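Local coordinates for SxtG (Microseira wollei, PDB 6U1R), which probably transfers an amidino group from a donor to an amine acceptor during saxitoxin biosynthesis, as an enzyme of the amidinotransferase family, at residues Arg204-Glu209 against Lys230-Asn235; Asp215-Val220 against Leu263-Leu269; Leu278-Phe283 against Ser316-Leu321. All blocks are in the same frame, centred on the assembly; numbering follows the deposited sequence.

Contact 1 of 3, residues Arg204-Glu209 against Lys230-Asn235; sequences RFVVTE and KSHVTN
An ST turn and motif at Ser231, leading into the N-cap of a helix, forms one side of this loop-loop contact and shows how side chains can satisfy the backbone groups of irregular chain. Ser231 OG (chi1 p), also hydrogen-bonded to Asp218 OD2, accepts from Val233 N at 3.1 Å and Thr234 N at 3.2 Å. Across the interface the CA atoms of Phe205 and His232 lie 4.9 Å apart, those of Glu209 and Asn235 6.4 Å. At one end Val206 N donates to His232 ND1 (3.1 Å), and His232 NE2 bonds Pro260 O; the edge of Phe205 (chi1 m) meets the face of His232 (chi1 m), centroids 5.0 Å apart and planes at 88°, and Ser231 CA sits 3.8 Å from the Phe205 ring centroid in a CH-pi contact. Between, Val207 CG1 approaches His232 O to 3.2 Å. At the other end Asn235 ND2 (chi1 p) donates to Thr208 O at 2.7 Å. A water bridges Glu209 OE2 and Lys230 NZ, 2.7 Å from each, beside their long 3.9 Å salt bridge. Asn235 OD1 caps Gly238 N and Glu209 OE2 accepts from Ser236 N. Lys230-Asn235 links strand 225-229 to helix 236-245, while Arg204-Glu209 lies in the loop before strand 219-222.

Contact 2 of 3, residues Asp215-Val220 against Leu263-Leu269; sequences DAADFV and LHIDTTL
Unusually for a non-glycine residue, His264 has a positive phi (85°, psi 144°), and its ring and its backbone are both held by the segment opposite. That segment, Asp215-Val220, makes a 3-10 turn at 216-218, with Asp218 N bonded to Asp215 O at 3.1 Å, and then enters a strand at Phe219. The closest CA pair is Asp218 with His264, 4.1 Å apart. His264 (chi1 m) donates from NE2 to Asp215 OD2 at 2.8 Å and 167°, with Asp215 also at chi1 m. Ala217 CB lies over the imidazole face, 4.0 Å from its centroid, a CH-pi contact. Beside it, Ala217 O accepts from Ile265 N at 2.9 Å and meets His264 CA at 3.5 Å; Asp218 OD1 receives a weak bond from His264 N at 2.8 Å, while Asp218 OD2 bonds Ser231 and Thr234. Ile265 CG2 packs 3.8 Å from Val220 CG1. Ile265 O accepts from Thr268 N (2.8 Å) and Leu269 N (3.0 Å), turning the chain into strand 269-273. Asp266 bonds His367, next to Cys368, predicted to form the amidino-cysteine intermediate. Asp215 and His264 are predicted active-site residues; their nearly linear His-carboxylate bond fixes the imidazole orientation and is consistent with the acid-base chemistry expected of an amidinotransferase.

Contact 3 of 3, residues Leu278-Phe283 against Ser316-Leu321; sequences LVNPEF and SEWAGL
Trp318 (chi1 m) is the large knob of this contact: its indole enters a hollow lined by Asn280, Pro281, Glu282 and Phe283. The chain lining the hollow is bent by an Asx turn and motif where strand 276-279 ends: Asn280 OD1 (chi1 t) accepts from Glu282 N at 2.8 Å and Phe283 N at 3.1 Å. CA atoms lie 7.6 Å apart for Leu278 and Leu321, 7.7 Å for Asn280 and Trp318. Asn280 ND2 lies over one indole face, 3.2 Å from Trp318 CG. Pro281 CG meets Trp318 CH2 (3.8 Å) and Glu282 CG meets Trp318 CZ2 (3.7 Å). The indole edge points at the Phe283 face; the centroids of the Phe283 ring and the Trp318 five-membered ring are 5.0 Å apart, planes at 65°. Ser316 OG accepts from Trp318 N at 3.0 Å, an ST turn. A smaller bump, Leu321, packs by CG against Leu278 CD2 (4.0 Å) and by CD2 against Asn280 CB (3.9 Å). Met340 of helix 338-346 touches both leucines; strands 269-273 and 297-300 flank strand 276-279.

The three contacts form a chain of touching neighbours, with contact 2, which holds the predicted catalytic Asp215 and His264, in the middle; its Asp266 side chain is about 4 Å from that of Cys368, that of Leu321 in contact 3 about 10 Å. Contacts 1 and 2, centres about 13 Å apart, join through Asp218 OD2, 2.7 Å from both Ser231 OG and Thr234 OG1. Contacts 2 and 3, centres about 12 Å apart, meet where Thr267 O and Asn280 ND2, like Thr268 O and Asn280 N, are 3.0 Å apart. Contacts 1 and 3 do not touch. The example shows how single residues, Asp218 and Asn280, tie peripheral contacts to an active-site loop.

Contact 1 of 3, residues Arg204-Glu209 against Lys230-Asn235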
ATOM      1  N   ARG A 204     -25.011   2.700  11.389  1.00 23.48           N
ATOM      2  CA  ARG A 204     -24.719   2.029  10.134  1.00 23.87           C
ATOM      3  C   ARG A 204     -24.120   3.072   9.205  1.00 19.35           C
ATOM      4  O   ARG A 204     -24.445   4.255   9.310  1.00 18.24           O
ATOM      5  CB  ARG A 204     -25.981   1.404   9.518  1.00 29.90           C
ATOM      6  CG  ARG A 204     -26.552   0.247  10.355  1.00 41.65           C
ATOM      7  CD  ARG A 204     -27.679  -0.509   9.658  1.00 54.85           C
ATOM      8  NE  ARG A 204     -28.889   0.299   9.482  1.00 57.42           N
ATOM      9  CZ  ARG A 204     -29.109   1.106   8.445  1.00 48.86           C
ATOM     10  NH1 ARG A 204     -28.193   1.220   7.490  1.00 40.79           N
ATOM     11  NH2 ARG A 204     -30.245   1.799   8.366  1.00 40.80           N
ATOM     12  N   PHE A 205     -23.240   2.625   8.315  1.00 17.08           N
ATOM     13  CA  PHE A 205     -22.548   3.527   7.404  1.00 15.80           C
ATOM     14  C   PHE A 205     -22.550   2.945   6.004  1.00 16.74           C
ATOM     15  O   PHE A 205     -22.897   1.781   5.794  1.00 16.79           O
ATOM     16  CB  PHE A 205     -21.129   3.795   7.901  1.00 15.63           C
ATOM     17  CG  PHE A 205     -21.100   4.302   9.293  1.00 14.71           C
ATOM     18  CD1 PHE A 205     -21.465   5.605   9.566  1.00 16.16           C
ATOM     19  CD2 PHE A 205     -20.753   3.469  10.335  1.00 16.26           C
ATOM     20  CE1 PHE A 205     -21.476   6.076  10.854  1.00 16.42           C
ATOM     21  CE2 PHE A 205     -20.768   3.933  11.638  1.00 17.81           C
ATOM     22  CZ  PHE A 205     -21.123   5.238  11.894  1.00 18.24           C
ATOM     23  N   VAL A 206     -22.126   3.772   5.038  1.00 16.15           N
ATOM     24  CA  VAL A 206     -22.282   3.420   3.624  1.00 17.22           C
ATOM     25  C   VAL A 206     -21.265   2.378   3.153  1.00 17.59           C
ATOM     26  O   VAL A 206     -21.557   1.614   2.226  1.00 16.16           O
ATOM     27  CB  VAL A 206     -22.232   4.689   2.750  1.00 16.43           C
ATOM     28  CG1 VAL A 206     -20.857   5.296   2.748  1.00 16.88           C
ATOM     29  CG2 VAL A 206     -22.690   4.396   1.327  1.00 18.43           C
ATOM     30  N   VAL A 207     -20.065   2.312   3.744  1.00 14.50           N
ATOM     31  CA  VAL A 207     -19.112   1.295   3.299  1.00 15.68           C
ATOM     32  C   VAL A 207     -19.536  -0.072   3.816  1.00 13.62           C
ATOM     33  O   VAL A 207     -20.148  -0.205   4.893  1.00 14.56           O
ATOM     34  CB  VAL A 207     -17.658   1.591   3.713  1.00 14.64           C
ATOM     35  CG1 VAL A 207     -17.037   2.660   2.806  1.00 16.82           C
ATOM     36  CG2 VAL A 207     -17.557   1.946   5.167  1.00 13.99           C
ATOM     37  N   THR A 208     -19.217  -1.090   3.025  1.00 14.78           N
ATOM     38  CA  THR A 208     -19.511  -2.489   3.301  1.00 15.56           C
ATOM     39  C   THR A 208     -18.265  -3.150   3.873  1.00 15.11           C
ATOM     40  O   THR A 208     -17.290  -2.474   4.241  1.00 16.05           O
ATOM     41  CB  THR A 208     -19.945  -3.212   2.025  1.00 15.96           C
ATOM     42  OG1 THR A 208     -18.813  -3.305   1.145  1.00 14.95           O
ATOM     43  CG2 THR A 208     -21.071  -2.473   1.327  1.00 15.16           C
ATOM     44  N   GLU A 209     -18.273  -4.488   3.923  1.00 15.24           N
ATOM     45  CA  GLU A 209     -17.106  -5.271   4.331  1.00 15.85           C
ATOM     46  C   GLU A 209     -16.462  -6.006   3.159  1.00 15.12           C
ATOM     47  O   GLU A 209     -15.870  -7.075   3.328  1.00 16.31           O
ATOM     48  CB  GLU A 209     -17.489  -6.251   5.441  1.00 17.04           C
ATOM     49  CG  GLU A 209     -17.927  -5.560   6.750  1.00 16.70           C
ATOM     50  CD  GLU A 209     -16.827  -4.708   7.381  1.00 15.13           C
ATOM     51  OE1 GLU A 209     -15.640  -5.078   7.267  1.00 16.81           O
ATOM     52  OE2 GLU A 209     -17.166  -3.678   8.015  1.00 17.05           O
ATOM     53  N   LYS A 230     -15.667   3.136  13.461  1.00 15.33           N
ATOM     54  CA  LYS A 230     -16.263   2.922  12.147  1.00 14.41           C
ATOM     55  C   LYS A 230     -16.917   4.218  11.661  1.00 12.51           C
ATOM     56  O   LYS A 230     -17.339   5.052  12.458  1.00 13.93           O
ATOM     57  CB  LYS A 230     -17.301   1.796  12.217  1.00 14.84           C
ATOM     58  CG  LYS A 230     -16.702   0.403  12.524  1.00 16.81           C
ATOM     59  CD  LYS A 230     -17.768  -0.703  12.531  1.00 20.44           C
ATOM     60  CE  LYS A 230     -18.080  -1.162  11.117  1.00 19.86           C
ATOM     61  NZ  LYS A 230     -19.105  -2.226  11.124  1.00 20.52           N
ATOM     62  N   SER A 231     -16.982   4.398  10.344  1.00 12.53           N
ATOM     63  CA  SER A 231     -17.509   5.634   9.764  1.00 12.19           C
ATOM     64  C   SER A 231     -17.956   5.351   8.340  1.00 12.52           C
ATOM     65  O   SER A 231     -17.955   4.206   7.893  1.00 12.38           O
ATOM     66  CB  SER A 231     -16.457   6.746   9.775  1.00 15.19           C
ATOM     67  OG  SER A 231     -15.475   6.448   8.818  1.00 13.46           O
ATOM     68  N   HIS A 232     -18.331   6.408   7.611  1.00 12.58           N
ATOM     69  CA  HIS A 232     -18.657   6.216   6.203  1.00 12.76           C
ATOM     70  C   HIS A 232     -17.461   5.836   5.339  1.00 14.69           C
ATOM     71  O   HIS A 232     -17.683   5.490   4.179  1.00 14.02           O
ATOM     72  CB  HIS A 232     -19.334   7.455   5.651  1.00 13.94           C
ATOM     73  CG  HIS A 232     -20.730   7.621   6.162  1.00 13.52           C
ATOM     74  ND1 HIS A 232     -21.713   6.684   5.933  1.00 13.30           N
ATOM     75  CD2 HIS A 232     -21.298   8.583   6.927  1.00 15.10           C
ATOM     76  CE1 HIS A 232     -22.835   7.073   6.508  1.00 15.48           C
ATOM     77  NE2 HIS A 232     -22.614   8.226   7.116  1.00 15.11           N
ATOM     78  N   VAL A 233     -16.227   5.857   5.851  1.00 12.69           N
ATOM     79  CA  VAL A 233     -15.074   5.420   5.074  1.00 13.08           C
ATOM     80  C   VAL A 233     -14.258   4.313   5.745  1.00 11.67           C
ATOM     81  O   VAL A 233     -13.464   3.663   5.051  1.00 13.40           O
ATOM     82  CB  VAL A 233     -14.150   6.607   4.712  1.00 13.65           C
ATOM     83  CG1 VAL A 233     -14.902   7.625   3.872  1.00 15.37           C
ATOM     84  CG2 VAL A 233     -13.568   7.247   5.967  1.00 15.17           C
ATOM     85  N   THR A 234     -14.424   4.053   7.040  1.00 13.31           N
ATOM     86  CA  THR A 234     -13.614   3.076   7.767  1.00 12.07           C
ATOM     87  C   THR A 234     -14.512   1.911   8.177  1.00 12.38           C
ATOM     88  O   THR A 234     -15.490   2.118   8.897  1.00 13.93           O
ATOM     89  CB  THR A 234     -12.960   3.720   8.996  1.00 11.50           C
ATOM     90  OG1 THR A 234     -11.995   4.697   8.570  1.00 13.60           O
ATOM     91  CG2 THR A 234     -12.242   2.679   9.844  1.00 12.15           C
ATOM     92  N   ASN A 235     -14.197   0.704   7.702  1.00 13.84           N
ATOM     93  CA  ASN A 235     -14.981  -0.481   8.018  1.00 13.30           C
ATOM     94  C   ASN A 235     -14.220  -1.418   8.951  1.00 13.00           C
ATOM     95  O   ASN A 235     -13.101  -1.143   9.394  1.00 13.13           O
ATOM     96  CB  ASN A 235     -15.430  -1.205   6.734  1.00 14.00           C
ATOM     97  CG  ASN A 235     -14.278  -1.748   5.902  1.00 13.35           C
ATOM     98  OD1 ASN A 235     -13.101  -1.605   6.244  1.00 13.09           O
ATOM     99  ND2 ASN A 235     -14.619  -2.366   4.782  1.00 13.87           N
TER
HETATM  100  O   HOH W   1     -19.654  -2.729   8.487  1.00 17.28           O

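Contact 2 of 3, residues Asp215-Val220 against Leu263-Leu269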
ATOM      1  N   ASP A 215      -9.633   5.734   6.710  1.00 12.37           N
ATOM      2  CA  ASP A 215      -8.946   7.017   6.710  1.00 12.41           C
ATOM      3  C   ASP A 215      -8.166   7.142   8.015  1.00 13.42           C
ATOM      4  O   ASP A 215      -8.665   6.779   9.091  1.00 11.06           O
ATOM      5  CB  ASP A 215      -9.931   8.186   6.623  1.00 12.22           C
ATOM      6  CG  ASP A 215     -10.462   8.432   5.216  1.00 13.44           C
ATOM      7  OD1 ASP A 215     -10.367   7.530   4.362  1.00 12.29           O
ATOM      8  OD2 ASP A 215     -10.987   9.539   4.979  1.00 14.39           O
ATOM      9  N   ALA A 216      -6.963   7.704   7.933  1.00 12.52           N
ATOM     10  CA  ALA A 216      -6.138   7.786   9.130  1.00 12.52           C
ATOM     11  C   ALA A 216      -6.788   8.666  10.189  1.00 13.01           C
ATOM     12  O   ALA A 216      -6.600   8.445  11.391  1.00 13.22           O
ATOM     13  CB  ALA A 216      -4.751   8.312   8.756  1.00 13.15           C
ATOM     14  N   ALA A 217      -7.569   9.651   9.770  1.00 11.50           N
ATOM     15  CA  ALA A 217      -8.159  10.581  10.724  1.00 12.45           C
ATOM     16  C   ALA A 217      -9.375  10.012  11.445  1.00 11.84           C
ATOM     17  O   ALA A 217      -9.961  10.718  12.281  1.00 12.28           O
ATOM     18  CB  ALA A 217      -8.534  11.878  10.015  1.00 13.16           C
ATOM     19  N   ASP A 218      -9.760   8.757  11.179  1.00 11.43           N
ATOM     20  CA  ASP A 218     -10.707   8.065  12.053  1.00 13.60           C
ATOM     21  C   ASP A 218     -10.034   7.469  13.299  1.00 13.38           C
ATOM     22  O   ASP A 218     -10.705   6.745  14.062  1.00 13.29           O
ATOM     23  CB  ASP A 218     -11.448   6.957  11.288  1.00 12.11           C
ATOM     24  CG  ASP A 218     -12.698   7.469  10.583  1.00 12.72           C
ATOM     25  OD1 ASP A 218     -13.426   8.285  11.196  1.00 14.23           O
ATOM     26  OD2 ASP A 218     -12.931   7.064   9.418  1.00 13.74           O
ATOM     27  N   PHE A 219      -8.752   7.790  13.532  1.00 13.62           N
ATOM     28  CA  PHE A 219      -7.990   7.305  14.681  1.00 12.45           C
ATOM     29  C   PHE A 219      -7.258   8.451  15.375  1.00 13.38           C
ATOM     30  O   PHE A 219      -6.819   9.407  14.725  1.00 12.52           O
ATOM     31  CB  PHE A 219      -6.976   6.235  14.260  1.00 12.48           C
ATOM     32  CG  PHE A 219      -7.602   5.061  13.574  1.00 12.88           C
ATOM     33  CD1 PHE A 219      -7.825   5.081  12.206  1.00 12.54           C
ATOM     34  CD2 PHE A 219      -7.995   3.950  14.294  1.00 13.82           C
ATOM     35  CE1 PHE A 219      -8.412   4.022  11.575  1.00 12.92           C
ATOM     36  CE2 PHE A 219      -8.576   2.869  13.653  1.00 13.23           C
ATOM     37  CZ  PHE A 219      -8.795   2.908  12.297  1.00 13.17           C
ATOM     38  N   VAL A 220      -7.155   8.360  16.709  1.00 12.95           N
ATOM     39  CA  VAL A 220      -6.313   9.256  17.499  1.00 12.82           C
ATOM     40  C   VAL A 220      -5.411   8.407  18.386  1.00 13.30           C
ATOM     41  O   VAL A 220      -5.762   7.285  18.763  1.00 13.90           O
ATOM     42  CB  VAL A 220      -7.134  10.259  18.344  1.00 13.14           C
ATOM     43  CG1 VAL A 220      -7.667  11.356  17.460  1.00 14.66           C
ATOM     44  CG2 VAL A 220      -8.272   9.551  19.080  1.00 13.85           C
ATOM     45  N   LEU A 263     -17.481  10.803   9.861  1.00 16.09           N
ATOM     46  CA  LEU A 263     -16.368  10.709   8.925  1.00 15.83           C
ATOM     47  C   LEU A 263     -15.213  11.467   9.590  1.00 16.69           C
ATOM     48  O   LEU A 263     -15.227  12.700   9.632  1.00 16.69           O
ATOM     49  CB  LEU A 263     -16.742  11.292   7.568  1.00 17.33           C
ATOM     50  CG  LEU A 263     -15.770  11.328   6.382  1.00 22.07           C
ATOM     51  CD1 LEU A 263     -14.612  10.401   6.472  1.00 18.85           C
ATOM     52  CD2 LEU A 263     -16.552  11.008   5.108  1.00 25.14           C
ATOM     53  N   HIS A 264     -14.282  10.712  10.170  1.00 14.97           N
ATOM     54  CA  HIS A 264     -13.145  11.184  10.959  1.00 13.13           C
ATOM     55  C   HIS A 264     -13.554  11.415  12.407  1.00 14.02           C
ATOM     56  O   HIS A 264     -14.700  11.780  12.694  1.00 14.90           O
ATOM     57  CB  HIS A 264     -12.497  12.434  10.341  1.00 13.78           C
ATOM     58  CG  HIS A 264     -12.078  12.219   8.921  1.00 14.58           C
ATOM     59  ND1 HIS A 264     -12.048  13.227   7.981  1.00 15.20           N
ATOM     60  CD2 HIS A 264     -11.710  11.086   8.273  1.00 15.50           C
ATOM     61  CE1 HIS A 264     -11.692  12.722   6.812  1.00 16.57           C
ATOM     62  NE2 HIS A 264     -11.459  11.430   6.966  1.00 14.95           N
ATOM     63  N   ILE A 265     -12.631  11.118  13.322  1.00 12.76           N
ATOM     64  CA  ILE A 265     -12.913  11.099  14.758  1.00 13.00           C
ATOM     65  C   ILE A 265     -12.466  12.382  15.467  1.00 13.88           C
ATOM     66  O   ILE A 265     -12.776  12.563  16.663  1.00 13.98           O
ATOM     67  CB  ILE A 265     -12.258   9.849  15.393  1.00 11.37           C
ATOM     68  CG1 ILE A 265     -12.980   9.401  16.682  1.00 14.74           C
ATOM     69  CG2 ILE A 265     -10.735  10.050  15.625  1.00 12.96           C
ATOM     70  CD1 ILE A 265     -12.482   8.025  17.223  1.00 14.70           C
ATOM     71  N   ASP A 266     -11.768  13.286  14.775  1.00 12.93           N
ATOM     72  CA  ASP A 266     -11.091  14.382  15.455  1.00 14.58           C
ATOM     73  C   ASP A 266     -11.977  15.632  15.617  1.00 13.14           C
ATOM     74  O   ASP A 266     -11.457  16.731  15.850  1.00 13.62           O
ATOM     75  CB  ASP A 266      -9.728  14.694  14.788  1.00 13.42           C
ATOM     76  CG  ASP A 266      -9.767  14.885  13.274  1.00 15.15           C
ATOM     77  OD1 ASP A 266     -10.781  14.606  12.616  1.00 15.69           O
ATOM     78  OD2 ASP A 266      -8.694  15.309  12.726  1.00 15.91           O
ATOM     79  N   THR A 267     -13.306  15.468  15.558  1.00 12.52           N
ATOM     80  CA  THR A 267     -14.245  16.359  16.234  1.00 12.97           C
ATOM     81  C   THR A 267     -15.102  15.603  17.244  1.00 14.20           C
ATOM     82  O   THR A 267     -16.091  16.160  17.742  1.00 15.16           O
ATOM     83  CB  THR A 267     -15.163  17.104  15.248  1.00 15.26           C
ATOM     84  OG1 THR A 267     -15.964  16.187  14.507  1.00 15.99           O
ATOM     85  CG2 THR A 267     -14.368  17.953  14.293  1.00 15.27           C
ATOM     86  N   THR A 268     -14.723  14.367  17.591  1.00 13.48           N
ATOM     87  CA  THR A 268     -15.487  13.490  18.473  1.00 13.51           C
ATOM     88  C   THR A 268     -14.722  13.137  19.738  1.00 15.48           C
ATOM     89  O   THR A 268     -15.265  13.280  20.857  1.00 16.49           O
ATOM     90  CB  THR A 268     -15.884  12.201  17.717  1.00 14.51           C
ATOM     91  OG1 THR A 268     -16.740  12.516  16.599  1.00 16.25           O
ATOM     92  CG2 THR A 268     -16.586  11.192  18.641  1.00 16.10           C
ATOM     93  N   LEU A 269     -13.467  12.697  19.592  1.00 14.81           N
ATOM     94  CA  LEU A 269     -12.651  12.183  20.693  1.00 15.31           C
ATOM     95  C   LEU A 269     -11.238  12.706  20.469  1.00 15.78           C
ATOM     96  O   LEU A 269     -10.568  12.267  19.525  1.00 17.15           O
ATOM     97  CB  LEU A 269     -12.682  10.654  20.708  1.00 15.79           C
ATOM     98  CG  LEU A 269     -12.154   9.953  21.958  1.00 17.88           C
ATOM     99  CD1 LEU A 269     -13.168   9.977  23.091  1.00 19.75           C
ATOM    100  CD2 LEU A 269     -11.738   8.537  21.625  1.00 19.43           C
TER

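Contact 3 of 3, residues Leu278-Phe283 against Ser316-Leu321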
ATOM      1  N   LEU A 278     -10.739  15.194  25.453  1.00 15.25           N
ATOM      2  CA  LEU A 278     -11.856  16.058  25.103  1.00 14.05           C
ATOM      3  C   LEU A 278     -12.901  15.270  24.318  1.00 16.67           C
ATOM      4  O   LEU A 278     -12.568  14.607  23.324  1.00 15.24           O
ATOM      5  CB  LEU A 278     -11.317  17.220  24.269  1.00 16.51           C
ATOM      6  CG  LEU A 278     -12.229  18.325  23.737  1.00 15.45           C
ATOM      7  CD1 LEU A 278     -12.771  19.155  24.879  1.00 15.75           C
ATOM      8  CD2 LEU A 278     -11.454  19.211  22.766  1.00 15.52           C
ATOM      9  N   VAL A 279     -14.172  15.365  24.738  1.00 15.30           N
ATOM     10  CA  VAL A 279     -15.232  14.540  24.175  1.00 15.02           C
ATOM     11  C   VAL A 279     -16.408  15.403  23.727  1.00 15.14           C
ATOM     12  O   VAL A 279     -16.783  16.372  24.396  1.00 16.33           O
ATOM     13  CB  VAL A 279     -15.694  13.475  25.191  1.00 19.06           C
ATOM     14  CG1 VAL A 279     -16.837  12.697  24.638  1.00 23.31           C
ATOM     15  CG2 VAL A 279     -14.531  12.571  25.535  1.00 18.13           C
ATOM     16  N   ASN A 280     -16.980  15.035  22.589  1.00 14.85           N
ATOM     17  CA  ASN A 280     -18.107  15.738  21.997  1.00 14.92           C
ATOM     18  C   ASN A 280     -19.394  15.286  22.676  1.00 16.33           C
ATOM     19  O   ASN A 280     -19.717  14.097  22.621  1.00 17.36           O
ATOM     20  CB  ASN A 280     -18.137  15.419  20.494  1.00 14.12           C
ATOM     21  CG  ASN A 280     -19.248  16.119  19.754  1.00 18.39           C
ATOM     22  OD1 ASN A 280     -20.382  16.222  20.236  1.00 17.11           O
ATOM     23  ND2 ASN A 280     -18.935  16.586  18.542  1.00 15.96           N
ATOM     24  N   PRO A 281     -20.161  16.183  23.313  1.00 15.96           N
ATOM     25  CA  PRO A 281     -21.322  15.717  24.091  1.00 18.86           C
ATOM     26  C   PRO A 281     -22.480  15.216  23.243  1.00 20.25           C
ATOM     27  O   PRO A 281     -23.344  14.504  23.772  1.00 21.96           O
ATOM     28  CB  PRO A 281     -21.723  16.959  24.901  1.00 20.49           C
ATOM     29  CG  PRO A 281     -21.343  18.091  24.058  1.00 19.57           C
ATOM     30  CD  PRO A 281     -20.040  17.648  23.350  1.00 16.02           C
ATOM     31  N   GLU A 282     -22.547  15.574  21.968  1.00 19.09           N
ATOM     32  CA  GLU A 282     -23.609  15.098  21.093  0.54 19.80           C
ATOM     33  C   GLU A 282     -23.249  13.794  20.389  1.00 20.90           C
ATOM     34  O   GLU A 282     -24.140  12.979  20.115  1.00 23.35           O
ATOM     35  CB  GLU A 282     -23.940  16.179  20.060  0.54 19.98           C
ATOM     36  CG  GLU A 282     -24.681  17.386  20.651  0.54 20.21           C
ATOM     37  CD  GLU A 282     -26.096  17.037  21.080  0.54 20.93           C
ATOM     38  OE1 GLU A 282     -26.775  16.331  20.312  0.54 20.97           O
ATOM     39  OE2 GLU A 282     -26.521  17.452  22.177  0.54 21.16           O
ATOM     40  N   PHE A 283     -21.972  13.576  20.076  1.00 18.90           N
ATOM     41  CA  PHE A 283     -21.570  12.374  19.354  1.00 18.68           C
ATOM     42  C   PHE A 283     -21.167  11.207  20.257  1.00 23.17           C
ATOM     43  O   PHE A 283     -21.075  10.073  19.764  1.00 22.49           O
ATOM     44  CB  PHE A 283     -20.391  12.670  18.418  1.00 18.86           C
ATOM     45  CG  PHE A 283     -20.674  13.703  17.330  1.00 18.31           C
ATOM     46  CD1 PHE A 283     -21.953  14.196  17.094  1.00 20.76           C
ATOM     47  CD2 PHE A 283     -19.633  14.164  16.541  1.00 19.50           C
ATOM     48  CE1 PHE A 283     -22.177  15.142  16.102  1.00 21.68           C
ATOM     49  CE2 PHE A 283     -19.842  15.101  15.552  1.00 20.25           C
ATOM     50  CZ  PHE A 283     -21.118  15.588  15.325  1.00 21.88           C
ATOM     51  N   SER A 316     -19.545  21.424  10.142  1.00 47.13           N
ATOM     52  CA  SER A 316     -20.186  20.948  11.360  1.00 38.99           C
ATOM     53  C   SER A 316     -19.915  21.972  12.450  1.00 28.60           C
ATOM     54  O   SER A 316     -18.844  22.589  12.485  1.00 27.36           O
ATOM     55  CB  SER A 316     -19.668  19.570  11.795  1.00 41.50           C
ATOM     56  OG  SER A 316     -19.945  19.307  13.176  1.00 28.48           O
ATOM     57  N   GLU A 317     -20.894  22.182  13.315  1.00 26.73           N
ATOM     58  CA  GLU A 317     -20.671  23.139  14.381  1.00 25.15           C
ATOM     59  C   GLU A 317     -19.641  22.635  15.378  1.00 20.68           C
ATOM     60  O   GLU A 317     -19.150  23.419  16.192  1.00 18.61           O
ATOM     61  CB  GLU A 317     -22.000  23.473  15.063  1.00 28.28           C
ATOM     62  CG  GLU A 317     -22.441  22.532  16.144  1.00 27.25           C
ATOM     63  CD  GLU A 317     -23.934  22.620  16.394  1.00 36.03           C
ATOM     64  OE1 GLU A 317     -24.692  21.962  15.651  1.00 36.88           O
ATOM     65  OE2 GLU A 317     -24.344  23.357  17.321  1.00 39.40           O
ATOM     66  N   TRP A 318     -19.269  21.360  15.318  1.00 19.85           N
ATOM     67  CA  TRP A 318     -18.315  20.811  16.270  1.00 18.16           C
ATOM     68  C   TRP A 318     -16.880  20.945  15.791  1.00 16.64           C
ATOM     69  O   TRP A 318     -15.983  20.324  16.367  1.00 15.94           O
ATOM     70  CB  TRP A 318     -18.668  19.355  16.591  1.00 18.80           C
ATOM     71  CG  TRP A 318     -19.968  19.326  17.342  1.00 18.73           C
ATOM     72  CD1 TRP A 318     -21.185  18.937  16.864  1.00 21.59           C
ATOM     73  CD2 TRP A 318     -20.194  19.788  18.687  1.00 19.39           C
ATOM     74  NE1 TRP A 318     -22.142  19.096  17.830  1.00 20.53           N
ATOM     75  CE2 TRP A 318     -21.563  19.627  18.955  1.00 19.12           C
ATOM     76  CE3 TRP A 318     -19.366  20.316  19.691  1.00 17.95           C
ATOM     77  CZ2 TRP A 318     -22.126  19.959  20.183  1.00 20.61           C
ATOM     78  CZ3 TRP A 318     -19.932  20.647  20.922  1.00 18.63           C
ATOM     79  CH2 TRP A 318     -21.304  20.476  21.145  1.00 19.00           C
ATOM     80  N   ALA A 319     -16.641  21.776  14.775  1.00 16.84           N
ATOM     81  CA  ALA A 319     -15.283  21.989  14.291  1.00 16.66           C
ATOM     82  C   ALA A 319     -14.337  22.503  15.374  1.00 15.61           C
ATOM     83  O   ALA A 319     -13.113  22.387  15.212  1.00 16.53           O
ATOM     84  CB  ALA A 319     -15.291  22.972  13.117  1.00 19.35           C
ATOM     85  N   GLY A 320     -14.865  23.071  16.464  1.00 14.67           N
ATOM     86  CA  GLY A 320     -14.020  23.633  17.504  1.00 14.90           C
ATOM     87  C   GLY A 320     -13.162  22.615  18.226  1.00 15.52           C
ATOM     88  O   GLY A 320     -12.144  22.997  18.826  1.00 15.84           O
ATOM     89  N   LEU A 321     -13.561  21.333  18.215  1.00 12.78           N
ATOM     90  CA  LEU A 321     -12.774  20.269  18.835  1.00 15.23           C
ATOM     91  C   LEU A 321     -11.521  19.891  18.044  1.00 13.60           C
ATOM     92  O   LEU A 321     -10.662  19.187  18.587  1.00 13.19           O
ATOM     93  CB  LEU A 321     -13.635  19.008  19.038  1.00 15.01           C
ATOM     94  CG  LEU A 321     -14.530  18.973  20.281  1.00 16.22           C
ATOM     95  CD1 LEU A 321     -15.815  19.741  20.057  1.00 15.92           C
ATOM     96  CD2 LEU A 321     -14.826  17.530  20.656  1.00 18.97           C
TER